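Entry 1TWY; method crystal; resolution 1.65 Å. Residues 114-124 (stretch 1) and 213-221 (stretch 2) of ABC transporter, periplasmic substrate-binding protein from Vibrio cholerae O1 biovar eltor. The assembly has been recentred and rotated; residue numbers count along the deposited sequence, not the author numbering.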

# COMPACT_ATOMS: atom_id res chain seq x y z
N PRO A 114 -11.97 13.21 20.04
CA PRO A 114 -12.13 14.52 19.39
C PRO A 114 -11.14 14.91 18.33
O PRO A 114 -11.41 15.86 17.58
CB PRO A 114 -12.06 15.52 20.59
CG PRO A 114 -11.36 14.79 21.66
CD PRO A 114 -11.74 13.32 21.48
N VAL A 115 -10.00 14.23 18.27
CA VAL A 115 -8.99 14.53 17.30
C VAL A 115 -9.55 14.34 15.90
O VAL A 115 -10.29 13.38 15.59
CB VAL A 115 -7.74 13.64 17.57
CG1 VAL A 115 -6.71 13.69 16.48
CG2 VAL A 115 -7.11 14.03 18.96
N THR A 116 -9.27 15.32 15.08
CA THR A 116 -9.69 15.32 13.69
C THR A 116 -8.56 15.24 12.65
O THR A 116 -8.85 15.23 11.44
CB THR A 116 -10.52 16.56 13.37
OG1 THR A 116 -9.78 17.78 13.62
CG2 THR A 116 -11.83 16.60 14.20
N ASN A 117 -7.29 15.38 13.09
CA ASN A 117 -6.18 15.56 12.24
C ASN A 117 -4.92 15.18 12.99
O ASN A 117 -4.88 15.34 14.20
CB ASN A 117 -6.04 17.02 11.84
CG ASN A 117 -4.80 17.27 10.99
OD1 ASN A 117 -4.56 16.64 9.95
ND2 ASN A 117 -3.96 18.23 11.47
N LEU A 118 -3.94 14.59 12.30
CA LEU A 118 -2.59 14.47 12.87
C LEU A 118 -1.63 14.88 11.85
O LEU A 118 -1.89 14.68 10.65
CB LEU A 118 -2.28 13.00 13.33
CG LEU A 118 -3.00 12.45 14.58
CD1 LEU A 118 -2.78 11.04 14.81
CD2 LEU A 118 -2.64 13.27 15.86
N THR A 119 -0.56 15.56 12.29
CA THR A 119 0.55 15.82 11.36
C THR A 119 1.47 14.63 11.29
O THR A 119 1.39 13.70 12.08
CB THR A 119 1.40 17.02 11.83
OG1 THR A 119 1.98 16.75 13.13
CG2 THR A 119 0.48 18.24 11.99
N ARG A 120 2.38 14.69 10.34
CA ARG A 120 3.45 13.69 10.24
C ARG A 120 4.24 13.54 11.52
O ARG A 120 4.46 12.41 12.00
CB ARG A 120 4.38 14.17 9.11
CG ARG A 120 5.51 13.20 8.87
CD ARG A 120 6.34 13.63 7.69
NE ARG A 120 5.54 13.29 6.53
CZ ARG A 120 5.56 12.06 6.01
NH1 ARG A 120 6.28 11.11 6.58
NH2 ARG A 120 4.82 11.72 4.95
N GLU A 121 4.70 14.65 12.12
CA GLU A 121 5.44 14.49 13.32
C GLU A 121 4.68 13.97 14.47
O GLU A 121 5.23 13.21 15.26
CB GLU A 121 6.07 15.84 13.85
CG GLU A 121 7.35 16.23 13.21
CD GLU A 121 8.46 15.25 13.51
OE1 GLU A 121 9.07 15.20 14.64
OE2 GLU A 121 8.68 14.47 12.62
N GLN A 122 3.40 14.33 14.61
CA GLN A 122 2.58 13.73 15.64
C GLN A 122 2.42 12.25 15.47
O GLN A 122 2.61 11.49 16.36
CB GLN A 122 1.24 14.40 15.65
CG GLN A 122 1.31 15.91 16.11
CD GLN A 122 -0.02 16.67 16.02
OE1 GLN A 122 -0.80 16.40 15.11
NE2 GLN A 122 -0.36 17.40 17.07
N LEU A 123 2.02 11.84 14.28
CA LEU A 123 1.88 10.38 14.07
C LEU A 123 3.14 9.65 14.20
O LEU A 123 3.16 8.57 14.74
CB LEU A 123 1.22 10.16 12.69
CG LEU A 123 0.69 8.73 12.42
CD1 LEU A 123 -0.37 8.33 13.38
CD2 LEU A 123 0.15 8.75 11.00
N TYR A 124 4.24 10.19 13.71
CA TYR A 124 5.52 9.54 13.92
C TYR A 124 5.83 9.38 15.39
O TYR A 124 6.22 8.31 15.89
CB TYR A 124 6.62 10.36 13.20
CG TYR A 124 8.03 9.85 13.47
CD1 TYR A 124 8.60 8.85 12.68
CD2 TYR A 124 8.81 10.34 14.54
CE1 TYR A 124 9.87 8.38 12.85
CE2 TYR A 124 10.03 9.87 14.73
CZ TYR A 124 10.60 8.84 13.91
OH TYR A 124 11.91 8.38 14.14
N VAL A 213 -15.60 3.32 12.57
CA VAL A 213 -14.38 4.05 12.96
C VAL A 213 -14.41 5.46 12.36
O VAL A 213 -15.21 5.72 11.45
CB VAL A 213 -13.06 3.39 12.48
CG1 VAL A 213 -12.90 2.04 13.03
CG2 VAL A 213 -13.00 3.30 11.02
N LYS A 214 -13.58 6.35 12.90
CA LYS A 214 -13.46 7.71 12.37
C LYS A 214 -12.08 7.82 11.65
O LYS A 214 -11.05 7.72 12.33
CB LYS A 214 -13.55 8.75 13.55
CG LYS A 214 -13.65 10.18 13.03
CD LYS A 214 -14.25 11.13 14.00
CE LYS A 214 -13.28 11.35 15.06
NZ LYS A 214 -13.37 12.85 15.64
N ALA A 215 -12.08 8.02 10.36
CA ALA A 215 -10.91 8.26 9.61
C ALA A 215 -10.56 9.73 9.75
O ALA A 215 -11.44 10.56 9.61
CB ALA A 215 -11.20 7.99 8.12
N ILE A 216 -9.35 10.06 10.12
CA ILE A 216 -8.99 11.46 10.35
C ILE A 216 -8.12 12.02 9.23
O ILE A 216 -7.66 11.32 8.31
CB ILE A 216 -8.31 11.64 11.68
CG1 ILE A 216 -7.04 10.84 11.72
CG2 ILE A 216 -9.30 11.24 12.76
CD1 ILE A 216 -6.20 11.15 13.06
N GLN A 217 -7.95 13.34 9.21
CA GLN A 217 -7.03 13.95 8.26
C GLN A 217 -5.59 13.63 8.59
O GLN A 217 -5.24 13.38 9.74
CB GLN A 217 -7.21 15.47 8.29
CG GLN A 217 -8.54 15.88 7.77
CD GLN A 217 -8.81 17.42 8.05
OE1 GLN A 217 -8.18 18.05 8.95
NE2 GLN A 217 -9.71 17.99 7.32
N PHE A 218 -4.77 13.71 7.58
CA PHE A 218 -3.32 13.69 7.68
C PHE A 218 -2.78 14.97 7.06
O PHE A 218 -3.01 15.24 5.86
CB PHE A 218 -2.71 12.49 6.96
CG PHE A 218 -1.23 12.34 7.19
CD1 PHE A 218 -0.76 12.03 8.44
CD2 PHE A 218 -0.35 12.46 6.15
CE1 PHE A 218 0.59 11.82 8.69
CE2 PHE A 218 0.98 12.23 6.38
CZ PHE A 218 1.45 11.96 7.63
N GLU A 219 -2.06 15.76 7.88
CA GLU A 219 -1.59 17.11 7.48
C GLU A 219 -2.74 17.91 6.89
O GLU A 219 -2.61 18.54 5.86
CB GLU A 219 -0.40 17.06 6.54
CG GLU A 219 0.88 16.48 7.20
CD GLU A 219 1.57 17.42 8.19
OE1 GLU A 219 1.05 18.52 8.57
OE2 GLU A 219 2.69 17.03 8.63
N LYS A 220 -3.88 17.85 7.58
CA LYS A 220 -5.08 18.61 7.25
C LYS A 220 -5.76 18.24 5.91
O LYS A 220 -6.81 18.84 5.57
CB LYS A 220 -4.84 20.17 7.30
CG LYS A 220 -4.59 20.74 8.67
CD LYS A 220 -5.47 22.02 8.97
CE LYS A 220 -4.86 22.87 10.07
NZ LYS A 220 -3.36 22.89 9.95
N ALA A 221 -5.32 17.16 5.28
CA ALA A 221 -5.95 16.69 4.04
C ALA A 221 -6.88 15.54 4.38
O ALA A 221 -6.49 14.61 5.13
CB ALA A 221 -4.91 16.23 3.05
O HOH W 1 -9.20 19.07 11.14
O HOH W 2 4.31 15.79 6.15
O HOH W 3 4.51 17.35 10.39

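The two stretches meet as a short parallel bridge, Asn117 beside Gln217 and Leu118 beside Phe218, with CA-CA distances of 4.4 and 5.3 Å. Three backbone hydrogen bonds set the register: Gln217 N to Thr116 O (3.1 Å), Leu118 N to Gln217 O (3.1 Å) and Glu219 N to Leu118 O (3.0 Å), all with N-H...O angles of 159-165°. Together the stretches bury 639 Å².

Phe218 gives up the most area, 86 Å². Its CB lies on the same side of the sheet as that of Leu118, and with chi1 at -172° (t) the ring end comes nearer to the first stretch, against the start of the helix. Phe218 CE1 lies 3.9 Å from Leu123 CD2, and Phe218 CZ is 3.7 Å from Arg120 CA. Phe218 CZ also lies over one face of the Arg120 guanidinium; a long apolar side chain suits this buried site, since its tip reaches both Leu123 and the backbone of Arg120.

Asn117 covers 73 Å². Its CB projects to the side of the sheet shared with Gln217, and with chi1 at 176° (t) the end of the side chain comes nearer to the second stretch, beside the type I' turn from Phe218 to Ala221. The orientation of that amide is uncertain, so its polar contacts are left unassigned.

Ile216 covers 71 Å² with its CB toward the first stretch. Its CD1 sits 3.8 Å from Leu118 CG and 4.3 Å from Val115 CG1, an apolar cluster of three buried branched side chains. Nearby, Lys214 NZ reaches Val115 O in a 3.1 Å hydrogen bond.

At the other end, Glu219 points its CB away, but its m, m side chain turns back so that OE2 accepts from Arg120 N (2.9 Å, 165°). A carboxylate suits this free amide in the first helical turn. Thr119 OG1 caps the same helix by accepting from Gln122 N at 3.2 Å, and one water links Glu219 OE2 with Arg120 NE.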